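Carbon dioxide concentrating mechanism protein (Thermosynechococcus elongatus, PDB 4N8F) probably forms, as a homopentamer, the vertices of the carboxysome shell, the polyhedral compartment in which RuBisCO is sequestered. Local coordinates at residues C[64-69]-C[77-82]. Sequence-based numbering, arbitrary orientation.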
loop_
_atom_site.group_PDB
_atom_site.type_symbol
_atom_site.label_atom_id
_atom_site.label_comp_id
_atom_site.label_asym_id
_atom_site.label_seq_id
_atom_site.Cartn_x
_atom_site.Cartn_y
_atom_site.Cartn_z
ATOM N N ARG C 64 -11.588 2.155 -7.407
ATOM C CA ARG C 64 -12.867 1.521 -7.667
ATOM C C ARG C 64 -14.012 2.441 -7.410
ATOM O O ARG C 64 -15.126 2.103 -7.737
ATOM C CB ARG C 64 -13.052 0.209 -6.888
ATOM C CG ARG C 64 -11.989 -0.807 -7.283
ATOM C CD ARG C 64 -12.220 -2.221 -6.780
ATOM N NE ARG C 64 -12.800 -2.361 -5.440
ATOM C CZ ARG C 64 -12.123 -2.671 -4.336
ATOM N NH1 ARG C 64 -10.781 -2.780 -4.327
ATOM N NH2 ARG C 64 -12.790 -2.820 -3.216
ATOM N N HIS C 65 -13.720 3.612 -6.853
ATOM C CA HIS C 65 -14.741 4.626 -6.609
ATOM C C HIS C 65 -14.801 5.704 -7.685
ATOM O O HIS C 65 -15.500 6.678 -7.541
ATOM C CB HIS C 65 -14.483 5.164 -5.217
ATOM C CG HIS C 65 -14.869 4.185 -4.174
ATOM N ND1 HIS C 65 -14.021 3.193 -3.727
ATOM C CD2 HIS C 65 -16.030 3.994 -3.535
ATOM C CE1 HIS C 65 -14.645 2.448 -2.842
ATOM N NE2 HIS C 65 -15.855 2.946 -2.679
ATOM N N ILE C 66 -14.028 5.559 -8.760
ATOM C CA ILE C 66 -14.283 6.359 -9.925
ATOM C C ILE C 66 -15.666 5.945 -10.463
ATOM O O ILE C 66 -16.187 4.893 -10.140
ATOM C CB ILE C 66 -13.233 6.204 -11.051
ATOM C CG1 ILE C 66 -13.240 4.805 -11.642
ATOM C CG2 ILE C 66 -11.852 6.628 -10.580
ATOM C CD1 ILE C 66 -12.130 4.615 -12.654
ATOM N N ILE C 67 -16.236 6.803 -11.281
ATOM C CA ILE C 67 -17.532 6.542 -11.918
ATOM C C ILE C 67 -17.508 5.162 -12.608
ATOM O O ILE C 67 -16.566 4.789 -13.352
ATOM C CB ILE C 67 -17.888 7.732 -12.852
ATOM C CG1 ILE C 67 -19.351 7.753 -13.198
ATOM C CG2 ILE C 67 -17.027 7.734 -14.120
ATOM C CD1 ILE C 67 -20.195 7.765 -11.957
ATOM N N ASN C 68 -18.476 4.354 -12.232
ATOM C CA ASN C 68 -18.622 2.963 -12.719
ATOM C C ASN C 68 -17.457 2.053 -12.426
ATOM O O ASN C 68 -17.289 1.025 -13.080
ATOM C CB ASN C 68 -18.983 2.934 -14.209
ATOM C CG ASN C 68 -20.163 3.845 -14.528
ATOM O OD1 ASN C 68 -20.041 4.783 -15.305
ATOM N ND2 ASN C 68 -21.310 3.588 -13.900
ATOM N N GLY C 69 -16.696 2.370 -11.384
ATOM C CA GLY C 69 -15.501 1.636 -11.120
ATOM C C GLY C 69 -15.696 0.436 -10.223
ATOM O O GLY C 69 -14.768 -0.346 -10.026
ATOM N N ALA C 77 -6.115 5.066 -10.680
ATOM C CA ALA C 77 -6.985 5.805 -11.601
ATOM C C ALA C 77 -6.601 7.258 -11.641
ATOM O O ALA C 77 -6.290 7.834 -10.574
ATOM C CB ALA C 77 -8.439 5.713 -11.181
ATOM N N VAL C 78 -6.725 7.885 -12.819
ATOM C CA VAL C 78 -6.656 9.313 -12.868
ATOM C C VAL C 78 -7.929 9.906 -12.236
ATOM O O VAL C 78 -9.007 9.536 -12.638
ATOM C CB VAL C 78 -6.524 9.828 -14.297
ATOM C CG1 VAL C 78 -6.766 11.351 -14.345
ATOM C CG2 VAL C 78 -5.167 9.434 -14.857
ATOM N N VAL C 79 -7.817 10.821 -11.285
ATOM C CA VAL C 79 -9.036 11.408 -10.663
ATOM C C VAL C 79 -9.273 12.884 -10.922
ATOM O O VAL C 79 -10.378 13.373 -10.769
ATOM C CB VAL C 79 -9.140 11.094 -9.158
ATOM C CG1 VAL C 79 -9.132 9.587 -8.947
ATOM C CG2 VAL C 79 -8.057 11.749 -8.306
ATOM N N ALA C 80 -8.267 13.544 -11.464
ATOM C CA ALA C 80 -8.301 14.978 -11.715
ATOM C C ALA C 80 -7.203 15.337 -12.675
ATOM O O ALA C 80 -6.046 14.828 -12.584
ATOM C CB ALA C 80 -8.091 15.741 -10.406
ATOM N N ILE C 81 -7.536 16.228 -13.599
ATOM C CA ILE C 81 -6.523 16.904 -14.397
ATOM C C ILE C 81 -6.147 18.174 -13.708
ATOM O O ILE C 81 -7.033 18.946 -13.369
ATOM C CB ILE C 81 -7.023 17.234 -15.788
ATOM C CG1 ILE C 81 -7.293 15.928 -16.521
ATOM C CG2 ILE C 81 -6.016 18.111 -16.513
ATOM C CD1 ILE C 81 -8.260 16.125 -17.656
ATOM N N ILE C 82 -4.847 18.356 -13.458
ATOM C CA ILE C 82 -4.356 19.517 -12.715
ATOM C C ILE C 82 -4.406 20.823 -13.495
ATOM O O ILE C 82 -3.894 20.901 -14.616
ATOM C CB ILE C 82 -2.945 19.259 -12.160
ATOM C CG1 ILE C 82 -2.984 18.136 -11.109
ATOM C CG2 ILE C 82 -2.364 20.558 -11.585
ATOM C CD1 ILE C 82 -1.582 17.684 -10.676
#
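Ile-66 opens a type II beta turn that ends at Gly-69, closed by a 2.9 Å hydrogen bond from Gly-69 N to Ile-66 O; the CA of Ile-66 lies 7.3 Å from that of Val-79 on strand 76-81. No hydrogen bond joins the turn to the strand. The side chain of Ile-66 sets out toward the strand, and CG1 is tucked between the backbone N and the carbonyl carbon (chi1 65°), which leaves CG2 beside the backbone N. Ile-66 CG2 leads the approach, meeting Ala-77 CB at 3.6 Å. The second branch runs out extended (chi2 -175°) and brings Ile-66 CD1 to 4.1 Å from the same Ala-77 CB, so both methyls of Ile-66 border the small alanine. Val-79, two residues along, adds a looser touch, its CG1 lying 4.3 Å from Ile-66 CG2. Backbone bonds to Ser-58 and Leu-56 tie Ala-77 and Val-79 into the beta sheet of the OB-like CcmL/EutN domain. Ile-66 also packs on Thr-46 in a loop of its own chain and on Glu-16 of a neighbouring subunit; Ile-67 N donates a hydrogen bond to OE1 of that same Glu-16. All three touching residues are buried, yet only about 100 Å² is covered between the segments: with no polar pair between them, this small, wholly apolar contact probably rests on close packing and exclusion of water, beside a pentamer interface that supplies polar bonds.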